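PDB 6TK9: purine nucleoside phosphorylase from Thermus thermophilus, which catalyses the phosphorolysis of purine nucleosides, probably including inosine and guanosine, to the free base and ribose 1-phosphate. Local coordinates for residues L2-I6 and D145-G149; V26-G30 and A57-A61; V38-I44 and R63-L69. All blocks are in the same frame, centred on the assembly; numbering follows the deposited sequence.

Contact 1 of 3, residues L2-I6 and D145-G149; sequences LYDKI and DERLG
Tyr-3 and Leu-148 mark the closest approach of the two backbones, yet their CA atoms are 7.8 Å apart and no hydrogen bond passes from one segment to the other. The contact is therefore made by side chains, and at its centre is a cation-pi stack between an N-cap residue and an arginine of an Asx turn. Tyr-3 occupies the N-cap position of helix 4-14. Across from it, segment 145-149 bends within the loop between strand 124-133 and helix 161-173; Asp-145 closes the Asx turn by accepting the backbone N-H of Arg-147 at OD1, and its carbonyl O takes the N-H of Leu-148.

This pair illustrates how a salt bridge within one loop can hold a guanidinium in place for stacking on a ring of another segment. The Arg-147 chain bends at chi3 (-64°), which folds the guanidinium back onto its own loop. Arg-147 grips Asp-145 side-on, its NE 2.9 Å from OD1 and its NH2 2.7 Å from OD2, so OD1 serves two donors. The group thus fixed lies over one face of the Tyr-3 ring, centres 3.8 Å apart and planes inclined by 23°. It is offset toward the rim, with Arg-147 CZ over Tyr-3 CD2 and Arg-147 NH1 near Tyr-3 CE2. The carboxylate would be expected to temper the positive charge offered to the ring.

Leu-148 meets the same ring at its edge and continues the contact into apolar packing. Phe-101 of helix 94-102 touches both Leu-148 and Ile-6, joining the start of helix 4-14 and the distant loop to that helix. The two methyl groups of Leu-148 divide the work: CD1 lies 3.6 Å from Tyr-3 CD1, while CD2 packs 3.8 Å from Leu-2 CD1 and meets Ile-6 CD1 tip to tip at 4.0 Å.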
ATOM      1  N   LEU A   2      -5.433  25.429  34.439  1.00 63.76           N
ATOM      2  CA  LEU A   2      -4.551  25.508  33.229  1.00 60.38           C
ATOM      3  C   LEU A   2      -4.803  26.844  32.533  1.00 63.67           C
ATOM      4  O   LEU A   2      -5.962  27.132  32.162  1.00 79.17           O
ATOM      5  CB  LEU A   2      -4.830  24.337  32.281  1.00 60.99           C
ATOM      6  CG  LEU A   2      -3.910  24.121  31.061  1.00 61.60           C
ATOM      7  CD1 LEU A   2      -4.289  25.011  29.886  1.00 57.58           C
ATOM      8  CD2 LEU A   2      -2.420  24.243  31.377  1.00 57.24           C
ATOM      9  N   TYR A   3      -3.742  27.612  32.338  1.00 58.52           N
ATOM     10  CA  TYR A   3      -3.768  29.065  32.036  1.00 61.66           C
ATOM     11  C   TYR A   3      -3.316  29.795  33.295  1.00 56.83           C
ATOM     12  O   TYR A   3      -2.356  30.548  33.181  1.00 54.45           O
ATOM     13  CB  TYR A   3      -5.123  29.648  31.623  1.00 60.70           C
ATOM     14  CG  TYR A   3      -5.015  31.119  31.293  1.00 64.69           C
ATOM     15  CD1 TYR A   3      -4.466  31.534  30.090  1.00 68.70           C
ATOM     16  CD2 TYR A   3      -5.372  32.100  32.205  1.00 65.76           C
ATOM     17  CE1 TYR A   3      -4.306  32.875  29.781  1.00 67.20           C
ATOM     18  CE2 TYR A   3      -5.217  33.449  31.917  1.00 67.78           C
ATOM     19  CZ  TYR A   3      -4.686  33.837  30.698  1.00 67.96           C
ATOM     20  OH  TYR A   3      -4.548  35.153  30.383  1.00 64.08           O
ATOM     21  N   ASP A   4      -3.990  29.561  34.425  1.00 53.51           N
ATOM     22  CA  ASP A   4      -3.590  30.099  35.754  1.00 55.46           C
ATOM     23  C   ASP A   4      -2.248  29.448  36.131  1.00 53.51           C
ATOM     24  O   ASP A   4      -1.378  30.152  36.673  1.00 60.55           O
ATOM     25  CB  ASP A   4      -4.719  29.953  36.784  1.00 54.21           C
ATOM     26  CG  ASP A   4      -5.974  30.753  36.440  1.00 56.32           C
ATOM     27  OD1 ASP A   4      -5.842  31.840  35.861  1.00 56.15           O
ATOM     28  OD2 ASP A   4      -7.075  30.272  36.725  1.00 58.19           O
ATOM     29  N   LYS A   5      -2.069  28.178  35.782  1.00 51.72           N
ATOM     30  CA  LYS A   5      -0.798  27.420  35.916  1.00 54.26           C
ATOM     31  C   LYS A   5       0.275  28.069  35.035  1.00 56.64           C
ATOM     32  O   LYS A   5       1.427  28.149  35.490  1.00 59.82           O
ATOM     33  CB  LYS A   5      -0.969  25.969  35.460  1.00 56.31           C
ATOM     34  CG  LYS A   5      -1.380  24.956  36.516  1.00 58.59           C
ATOM     35  CD  LYS A   5      -1.147  23.515  36.054  1.00 61.33           C
ATOM     36  CE  LYS A   5      -1.806  22.467  36.926  1.00 65.62           C
ATOM     37  NZ  LYS A   5      -1.963  21.176  36.207  1.00 67.92           N
ATOM     38  N   ILE A   6      -0.085  28.445  33.803  1.00 55.06           N
ATOM     39  CA  ILE A   6       0.832  29.082  32.813  1.00 50.66           C
ATOM     40  C   ILE A   6       1.305  30.420  33.392  1.00 50.82           C
ATOM     41  O   ILE A   6       2.521  30.631  33.454  1.00 60.28           O
ATOM     42  CB  ILE A   6       0.154  29.233  31.433  1.00 45.87           C
ATOM     43  CG1 ILE A   6      -0.011  27.886  30.736  1.00 44.34           C
ATOM     44  CG2 ILE A   6       0.900  30.207  30.537  1.00 46.76           C
ATOM     45  CD1 ILE A   6      -0.829  27.977  29.464  1.00 47.26           C
ATOM     46  N   ASP A 145      -9.508  26.044  26.626  1.00 43.84           N
ATOM     47  CA  ASP A 145      -9.611  27.466  27.031  1.00 44.66           C
ATOM     48  C   ASP A 145      -9.467  28.321  25.771  1.00 46.84           C
ATOM     49  O   ASP A 145      -8.368  28.286  25.177  1.00 44.66           O
ATOM     50  CB  ASP A 145      -8.568  27.798  28.092  1.00 47.58           C
ATOM     51  CG  ASP A 145      -8.831  29.117  28.800  1.00 49.34           C
ATOM     52  OD1 ASP A 145      -9.204  30.093  28.097  1.00 43.83           O
ATOM     53  OD2 ASP A 145      -8.643  29.161  30.044  1.00 44.83           O
ATOM     54  N   GLU A 146     -10.527  29.043  25.371  1.00 48.80           N
ATOM     55  CA  GLU A 146     -10.535  29.882  24.138  1.00 53.48           C
ATOM     56  C   GLU A 146      -9.395  30.910  24.190  1.00 53.48           C
ATOM     57  O   GLU A 146      -9.044  31.449  23.130  1.00 54.43           O
ATOM     58  CB  GLU A 146     -11.855  30.629  23.973  1.00 59.87           C
ATOM     59  CG  GLU A 146     -13.045  29.726  23.769  1.00 71.04           C
ATOM     60  CD  GLU A 146     -13.359  29.439  22.310  1.00 78.00           C
ATOM     61  OE1 GLU A 146     -12.411  29.098  21.556  1.00 73.11           O
ATOM     62  OE2 GLU A 146     -14.550  29.568  21.933  1.00 76.63           O
ATOM     63  N   ARG A 147      -8.883  31.219  25.386  1.00 57.13           N
ATOM     64  CA  ARG A 147      -7.797  32.217  25.580  1.00 54.12           C
ATOM     65  C   ARG A 147      -6.494  31.689  24.991  1.00 54.94           C
ATOM     66  O   ARG A 147      -5.685  32.529  24.572  1.00 59.49           O
ATOM     67  CB  ARG A 147      -7.572  32.557  27.054  1.00 49.46           C
ATOM     68  CG  ARG A 147      -8.724  33.330  27.675  1.00 48.29           C
ATOM     69  CD  ARG A 147      -8.592  33.533  29.165  1.00 44.22           C
ATOM     70  NE  ARG A 147      -8.610  32.301  29.926  1.00 45.63           N
ATOM     71  CZ  ARG A 147      -8.613  32.252  31.252  1.00 49.38           C
ATOM     72  NH1 ARG A 147      -8.606  33.372  31.954  1.00 50.76           N
ATOM     73  NH2 ARG A 147      -8.633  31.089  31.874  1.00 45.31           N
ATOM     74  N   LEU A 148      -6.282  30.368  24.995  1.00 54.24           N
ATOM     75  CA  LEU A 148      -5.077  29.759  24.366  1.00 53.22           C
ATOM     76  C   LEU A 148      -5.278  29.637  22.849  1.00 49.19           C
ATOM     77  O   LEU A 148      -4.389  30.087  22.113  1.00 51.90           O
ATOM     78  CB  LEU A 148      -4.772  28.401  24.991  1.00 51.47           C
ATOM     79  CG  LEU A 148      -3.946  28.475  26.264  1.00 52.25           C
ATOM     80  CD1 LEU A 148      -4.721  29.229  27.324  1.00 48.80           C
ATOM     81  CD2 LEU A 148      -3.557  27.082  26.745  1.00 54.06           C
ATOM     82  N   GLY A 149      -6.410  29.079  22.418  1.00 47.86           N
ATOM     83  CA  GLY A 149      -6.705  28.775  21.004  1.00 47.88           C
ATOM     84  C   GLY A 149      -8.046  28.070  20.839  1.00 47.65           C
ATOM     85  O   GLY A 149      -8.800  27.940  21.815  1.00 50.25           O
TER

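Contact 2 of 3, residues V26-G30 and A57-A61; sequences VLGSG and APGHA. With PO4 (phosphate ion), chain G.
Ser-29 and His-60 meet through a single hydrogen bond, His-60 NE2 to Ser-29 OG at 2.9 Å, and its geometry shows how a second-shell residue can position a ligand-binding hydroxyl. With OG anti to the carbonyl carbon and beside the backbone N (chi1 -53°), the hydroxyl faces the phosphate together with the Ser-29 N-H: OG donates to O2 at 2.6 Å, and the backbone N donates to O3 at 2.7 Å along a nearly straight line. The hydroxyl thus receives one bond from the imidazole and gives another to the anion.

The His-60 ring meets OG at its edge, close to its plane, and CE1 brings that same rim to 3.4 Å from phosphate O1. The other ring nitrogen, ND1, is hydrogen-bonded to the backbone N of Arg-80, so the imidazole is held at both nitrogens. Backbone shape completes the fit. His-60 ends a type II turn beginning at Ala-57, with Gly-59 at positive phi, and Gly-28 is pressed so near O3 that a side chain there would collide with it.

Arg-80, His-82, Ala-112 and Ser-211 also bind the ion. Although it probably comes from the crystallisation liquor, the arrangement is consistent with the phosphate-binding site of purine nucleoside phosphorylases.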
ATOM      1  N   VAL A  26      13.911  24.651  20.980  1.00 39.19           N
ATOM      2  CA  VAL A  26      13.922  23.434  21.848  1.00 35.94           C
ATOM      3  C   VAL A  26      15.031  22.532  21.317  1.00 36.74           C
ATOM      4  O   VAL A  26      14.978  22.165  20.132  1.00 38.94           O
ATOM      5  CB  VAL A  26      12.560  22.704  21.879  1.00 35.27           C
ATOM      6  CG1 VAL A  26      12.627  21.397  22.653  1.00 37.52           C
ATOM      7  CG2 VAL A  26      11.444  23.557  22.453  1.00 34.06           C
ATOM      8  N   LEU A  27      16.021  22.249  22.156  1.00 36.75           N
ATOM      9  CA  LEU A  27      17.198  21.432  21.794  1.00 38.69           C
ATOM     10  C   LEU A  27      16.940  20.016  22.314  1.00 38.92           C
ATOM     11  O   LEU A  27      16.643  19.882  23.486  1.00 38.30           O
ATOM     12  CB  LEU A  27      18.480  22.062  22.375  1.00 38.23           C
ATOM     13  CG  LEU A  27      18.793  23.492  21.905  1.00 39.51           C
ATOM     14  CD1 LEU A  27      19.978  24.089  22.653  1.00 38.24           C
ATOM     15  CD2 LEU A  27      19.034  23.559  20.414  1.00 37.25           C
ATOM     16  N   GLY A  28      17.045  19.007  21.452  1.00 41.70           N
ATOM     17  CA  GLY A  28      16.744  17.605  21.801  1.00 41.32           C
ATOM     18  C   GLY A  28      17.995  16.831  22.150  1.00 43.97           C
ATOM     19  O   GLY A  28      19.009  17.452  22.525  1.00 43.08           O
ATOM     20  N   SER A  29      17.927  15.514  21.995  1.00 43.50           N
ATOM     21  CA  SER A  29      18.941  14.564  22.507  1.00 47.04           C
ATOM     22  C   SER A  29      20.301  14.858  21.857  1.00 48.39           C
ATOM     23  O   SER A  29      20.426  14.706  20.627  1.00 48.80           O
ATOM     24  CB  SER A  29      18.476  13.136  22.336  1.00 42.00           C
ATOM     25  OG  SER A  29      17.188  12.987  22.920  1.00 37.82           O
ATOM     26  N   GLY A  30      21.265  15.292  22.681  1.00 51.44           N
ATOM     27  CA  GLY A  30      22.658  15.584  22.293  1.00 48.69           C
ATOM     28  C   GLY A  30      22.806  16.921  21.586  1.00 45.95           C
ATOM     29  O   GLY A  30      23.935  17.201  21.150  1.00 55.03           O
ATOM     30  N   ALA A  57      15.523  12.197  30.653  1.00 49.07           N
ATOM     31  CA  ALA A  57      16.105  11.484  29.489  1.00 48.56           C
ATOM     32  C   ALA A  57      17.597  11.794  29.392  1.00 51.81           C
ATOM     33  O   ALA A  57      18.020  12.897  29.724  1.00 55.61           O
ATOM     34  CB  ALA A  57      15.376  11.889  28.239  1.00 46.43           C
ATOM     35  N   PRO A  58      18.450  10.864  28.909  1.00 51.22           N
ATOM     36  CA  PRO A  58      19.848  11.198  28.646  1.00 54.04           C
ATOM     37  C   PRO A  58      19.990  12.337  27.613  1.00 56.33           C
ATOM     38  O   PRO A  58      19.270  12.341  26.602  1.00 55.46           O
ATOM     39  CB  PRO A  58      20.466   9.875  28.156  1.00 54.97           C
ATOM     40  CG  PRO A  58      19.494   8.791  28.585  1.00 52.38           C
ATOM     41  CD  PRO A  58      18.135   9.461  28.601  1.00 51.48           C
ATOM     42  N   GLY A  59      20.885  13.294  27.908  1.00 54.41           N
ATOM     43  CA  GLY A  59      21.272  14.408  27.017  1.00 54.43           C
ATOM     44  C   GLY A  59      20.294  15.573  27.061  1.00 51.78           C
ATOM     45  O   GLY A  59      20.202  16.317  26.064  1.00 54.85           O
ATOM     46  N   HIS A  60      19.585  15.725  28.174  1.00 48.53           N
ATOM     47  CA  HIS A  60      18.609  16.811  28.437  1.00 48.59           C
ATOM     48  C   HIS A  60      18.939  17.400  29.807  1.00 51.65           C
ATOM     49  O   HIS A  60      18.547  16.786  30.822  1.00 52.32           O
ATOM     50  CB  HIS A  60      17.164  16.281  28.385  1.00 47.12           C
ATOM     51  CG  HIS A  60      16.773  15.726  27.057  1.00 43.87           C
ATOM     52  ND1 HIS A  60      15.933  16.407  26.194  1.00 41.71           N
ATOM     53  CD2 HIS A  60      17.134  14.581  26.434  1.00 42.69           C
ATOM     54  CE1 HIS A  60      15.785  15.703  25.094  1.00 45.03           C
ATOM     55  NE2 HIS A  60      16.516  14.566  25.217  1.00 41.65           N
ATOM     56  N   ALA A  61      19.648  18.528  29.836  1.00 54.74           N
ATOM     57  CA  ALA A  61      20.050  19.216  31.087  1.00 54.77           C
ATOM     58  C   ALA A  61      18.807  19.679  31.873  1.00 54.40           C
ATOM     59  O   ALA A  61      18.881  19.730  33.120  1.00 57.12           O
ATOM     60  CB  ALA A  61      20.974  20.360  30.755  1.00 55.23           C
TER
HETATM   61  P   PO4 G 301      14.579  13.971  21.141  1.00 43.27           P
HETATM   62  O1  PO4 G 301      14.053  14.616  22.432  1.00 38.46           O
HETATM   63  O2  PO4 G 301      15.106  12.570  21.436  1.00 39.70           O
HETATM   64  O3  PO4 G 301      15.705  14.793  20.545  1.00 44.60           O
HETATM   65  O4  PO4 G 301      13.436  13.928  20.131  1.00 43.18           O

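Contact 3 of 3, residues V38-I44 and R63-L69; sequences VEKVAEI and RLVLGRL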
ATOM      1  N   VAL A  38      24.853  30.745  24.135  1.00 40.49           N
ATOM      2  CA  VAL A  38      23.914  31.886  24.364  1.00 44.02           C
ATOM      3  C   VAL A  38      24.530  32.857  25.382  1.00 42.23           C
ATOM      4  O   VAL A  38      25.047  32.386  26.398  1.00 47.19           O
ATOM      5  CB  VAL A  38      22.512  31.421  24.805  1.00 43.25           C
ATOM      6  CG1 VAL A  38      21.593  32.599  25.094  1.00 44.24           C
ATOM      7  CG2 VAL A  38      21.879  30.502  23.776  1.00 44.69           C
ATOM      8  N   GLU A  39      24.473  34.160  25.085  1.00 42.82           N
ATOM      9  CA  GLU A  39      24.730  35.270  26.034  1.00 43.83           C
ATOM     10  C   GLU A  39      23.585  35.270  27.032  1.00 42.14           C
ATOM     11  O   GLU A  39      22.543  35.830  26.702  1.00 40.20           O
ATOM     12  CB  GLU A  39      24.827  36.624  25.328  1.00 45.14           C
ATOM     13  CG  GLU A  39      25.329  37.756  26.215  1.00 41.48           C
ATOM     14  CD  GLU A  39      25.089  39.138  25.633  1.00 44.91           C
ATOM     15  OE1 GLU A  39      24.718  39.239  24.438  1.00 45.07           O
ATOM     16  OE2 GLU A  39      25.250  40.109  26.377  1.00 48.07           O
ATOM     17  N   LYS A  40      23.799  34.615  28.171  1.00 44.07           N
ATOM     18  CA  LYS A  40      22.770  34.330  29.197  1.00 49.50           C
ATOM     19  C   LYS A  40      22.347  35.651  29.848  1.00 47.23           C
ATOM     20  O   LYS A  40      23.228  36.446  30.169  1.00 48.77           O
ATOM     21  CB  LYS A  40      23.330  33.330  30.222  1.00 54.91           C
ATOM     22  CG  LYS A  40      22.854  31.884  30.093  1.00 55.82           C
ATOM     23  CD  LYS A  40      23.343  31.152  28.863  1.00 59.01           C
ATOM     24  CE  LYS A  40      24.407  30.105  29.125  1.00 58.14           C
ATOM     25  NZ  LYS A  40      25.573  30.288  28.217  1.00 58.01           N
ATOM     26  N   VAL A  41      21.043  35.874  30.023  1.00 49.79           N
ATOM     27  CA  VAL A  41      20.488  36.878  30.985  1.00 46.95           C
ATOM     28  C   VAL A  41      19.797  36.120  32.136  1.00 45.61           C
ATOM     29  O   VAL A  41      19.866  36.594  33.284  1.00 43.27           O
ATOM     30  CB  VAL A  41      19.574  37.894  30.267  1.00 48.94           C
ATOM     31  CG1 VAL A  41      18.451  37.224  29.500  1.00 52.35           C
ATOM     32  CG2 VAL A  41      19.011  38.934  31.215  1.00 52.74           C
ATOM     33  N   ALA A  42      19.219  34.941  31.869  1.00 44.65           N
ATOM     34  CA  ALA A  42      18.668  34.022  32.896  1.00 45.51           C
ATOM     35  C   ALA A  42      18.956  32.571  32.512  1.00 46.88           C
ATOM     36  O   ALA A  42      19.050  32.284  31.303  1.00 48.53           O
ATOM     37  CB  ALA A  42      17.182  34.218  33.047  1.00 49.10           C
ATOM     38  N   GLU A  43      19.086  31.708  33.521  1.00 44.84           N
ATOM     39  CA  GLU A  43      19.302  30.245  33.392  1.00 50.80           C
ATOM     40  C   GLU A  43      18.575  29.571  34.567  1.00 55.44           C
ATOM     41  O   GLU A  43      19.172  29.486  35.662  1.00 60.90           O
ATOM     42  CB  GLU A  43      20.799  29.913  33.332  1.00 52.19           C
ATOM     43  CG  GLU A  43      21.110  28.414  33.356  1.00 56.53           C
ATOM     44  CD  GLU A  43      22.494  27.993  32.864  1.00 59.11           C
ATOM     45  OE1 GLU A  43      23.310  28.883  32.569  1.00 62.85           O
ATOM     46  OE2 GLU A  43      22.756  26.767  32.771  1.00 59.38           O
ATOM     47  N   ILE A  44      17.329  29.132  34.346  1.00 52.34           N
ATOM     48  CA  ILE A  44      16.442  28.512  35.374  1.00 48.12           C
ATOM     49  C   ILE A  44      16.258  27.024  35.085  1.00 47.03           C
ATOM     50  O   ILE A  44      15.633  26.654  34.095  1.00 47.97           O
ATOM     51  CB  ILE A  44      15.089  29.238  35.401  1.00 49.38           C
ATOM     52  CG1 ILE A  44      15.247  30.760  35.291  1.00 48.13           C
ATOM     53  CG2 ILE A  44      14.315  28.820  36.642  1.00 51.32           C
ATOM     54  CD1 ILE A  44      14.044  31.452  34.716  1.00 49.00           C
ATOM     55  N   ARG A  63      17.057  22.866  31.492  1.00 47.92           N
ATOM     56  CA  ARG A  63      17.374  24.256  31.884  1.00 47.55           C
ATOM     57  C   ARG A  63      16.716  25.208  30.897  1.00 46.96           C
ATOM     58  O   ARG A  63      16.967  25.073  29.707  1.00 53.03           O
ATOM     59  CB  ARG A  63      18.890  24.464  31.890  1.00 52.43           C
ATOM     60  CG  ARG A  63      19.644  23.501  32.794  1.00 55.44           C
ATOM     61  CD  ARG A  63      20.889  24.135  33.371  1.00 65.52           C
ATOM     62  NE  ARG A  63      21.122  23.734  34.752  1.00 77.30           N
ATOM     63  CZ  ARG A  63      22.036  24.273  35.558  1.00 89.98           C
ATOM     64  NH1 ARG A  63      22.828  25.250  35.133  1.00 93.82           N
ATOM     65  NH2 ARG A  63      22.154  23.824  36.797  1.00 92.43           N
ATOM     66  N   LEU A  64      15.899  26.140  31.374  1.00 49.24           N
ATOM     67  CA  LEU A  64      15.362  27.224  30.519  1.00 49.12           C
ATOM     68  C   LEU A  64      16.409  28.342  30.451  1.00 52.05           C
ATOM     69  O   LEU A  64      16.847  28.804  31.511  1.00 50.88           O
ATOM     70  CB  LEU A  64      14.032  27.732  31.081  1.00 46.41           C
ATOM     71  CG  LEU A  64      13.275  28.646  30.121  1.00 48.04           C
ATOM     72  CD1 LEU A  64      12.799  27.852  28.912  1.00 51.60           C
ATOM     73  CD2 LEU A  64      12.108  29.335  30.810  1.00 45.83           C
ATOM     74  N   VAL A  65      16.796  28.760  29.247  1.00 50.04           N
ATOM     75  CA  VAL A  65      17.823  29.814  29.024  1.00 48.10           C
ATOM     76  C   VAL A  65      17.179  30.959  28.240  1.00 52.05           C
ATOM     77  O   VAL A  65      16.700  30.709  27.124  1.00 53.76           O
ATOM     78  CB  VAL A  65      19.038  29.240  28.279  1.00 45.75           C
ATOM     79  CG1 VAL A  65      19.970  30.337  27.807  1.00 47.50           C
ATOM     80  CG2 VAL A  65      19.790  28.221  29.117  1.00 44.27           C
ATOM     81  N   LEU A  66      17.159  32.160  28.821  1.00 52.94           N
ATOM     82  CA  LEU A  66      16.806  33.425  28.128  1.00 50.07           C
ATOM     83  C   LEU A  66      18.098  34.181  27.830  1.00 48.25           C
ATOM     84  O   LEU A  66      18.976  34.237  28.721  1.00 48.17           O
ATOM     85  CB  LEU A  66      15.868  34.247  29.011  1.00 51.33           C
ATOM     86  CG  LEU A  66      14.452  33.687  29.141  1.00 52.04           C
ATOM     87  CD1 LEU A  66      14.105  33.426  30.593  1.00 57.02           C
ATOM     88  CD2 LEU A  66      13.427  34.614  28.516  1.00 50.36           C
ATOM     89  N   GLY A  67      18.218  34.721  26.618  1.00 46.87           N
ATOM     90  CA  GLY A  67      19.430  35.443  26.202  1.00 44.28           C
ATOM     91  C   GLY A  67      19.475  35.811  24.732  1.00 44.13           C
ATOM     92  O   GLY A  67      18.422  35.959  24.075  1.00 40.60           O
ATOM     93  N   ARG A  68      20.694  36.017  24.249  1.00 47.11           N
ATOM     94  CA  ARG A  68      20.981  36.531  22.890  1.00 48.92           C
ATOM     95  C   ARG A  68      21.810  35.451  22.189  1.00 43.81           C
ATOM     96  O   ARG A  68      22.758  34.942  22.800  1.00 40.03           O
ATOM     97  CB  ARG A  68      21.669  37.895  23.010  1.00 52.02           C
ATOM     98  CG  ARG A  68      21.607  38.766  21.765  1.00 53.23           C
ATOM     99  CD  ARG A  68      21.909  40.219  22.094  1.00 53.51           C
ATOM    100  NE  ARG A  68      20.737  40.834  22.706  1.00 58.46           N
ATOM    101  CZ  ARG A  68      19.669  41.294  22.038  1.00 61.59           C
ATOM    102  NH1 ARG A  68      18.643  41.811  22.697  1.00 59.46           N
ATOM    103  NH2 ARG A  68      19.609  41.222  20.715  1.00 61.54           N
ATOM    104  N   LEU A  69      21.379  35.045  21.001  1.00 41.08           N
ATOM    105  CA  LEU A  69      22.084  34.068  20.139  1.00 39.44           C
ATOM    106  C   LEU A  69      21.952  34.628  18.720  1.00 39.69           C
ATOM    107  O   LEU A  69      20.861  35.123  18.426  1.00 38.08           O
ATOM    108  CB  LEU A  69      21.430  32.697  20.313  1.00 40.69           C
ATOM    109  CG  LEU A  69      22.074  31.534  19.570  1.00 45.26           C
ATOM    110  CD1 LEU A  69      23.479  31.263  20.080  1.00 47.75           C
ATOM    111  CD2 LEU A  69      21.208  30.289  19.701  1.00 51.01           C
TER
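Glu-43 OE2 lies at the edge of the Arg-63 guanidinium, almost in its plane and 2.8 Å from NH1. This salt bridge decorates an antiparallel strand pairing interrupted by a classic beta bulge, an example of how one extra residue can bend a strand without breaking its bonding. The two flat groups stand nearly perpendicular, at 86°, and NH1 approaches OE2 from above the carboxylate plane. Glu-43 reaches this position as an extended chain with CG trans to the backbone N (chi1 174°). A second acid-base pair, Glu-39 and Arg-68, runs side by side, but there OE1 touches the aliphatic part of the arginine, 3.6 Å from CB, and forms no salt bridge with it.

Strand 39-45 joins the mixed sheet through 63-66, which pairs in turn with 72-78. Ala-42, Ile-44, Leu-64 and Leu-66 share one face, where Val-13 of helix 4-14 covers Ile-44 and Leu-66. Glu-43 and Val-65 lie on the other. Replacing Arg-63 by an alanine would probably leave the Glu-43 carboxylate without its cation and more free to turn.

Just before the bulge, Lys-40 curls back so that NZ bonds to Val-38 O at 2.8 Å, and its CD rests 3.6 Å from Val-65 CG1. Gly-67 comes so close to Glu-39 O that a side chain there would clash. At the bulge itself, Leu-66 O accepts two backbone donors, Val-41 N at 2.9 Å and Ala-42 N at 3.2 Å.

In the fold
From the N terminus the chain enters helix 4-14, whose first turn meets a loop almost 140 residues later; contact 1 closes that long excursion, and contacts 2 and 3 both fall within it. Contact 2 closes the loop from 26-30 to 57-61 and contact 3 that from 38-44 to 63-69, so these two cross rather than nest. Their centres are about 16 Å apart and both reach the same sheet; segments 57-61 and 63-69 adjoin in sequence, so the chain runs directly from the phosphate site into the antiparallel part of that sheet. Contact 1 lies farther off, about 27 Å between centres from contact 2, but helix 4-14 also packs on contact 3.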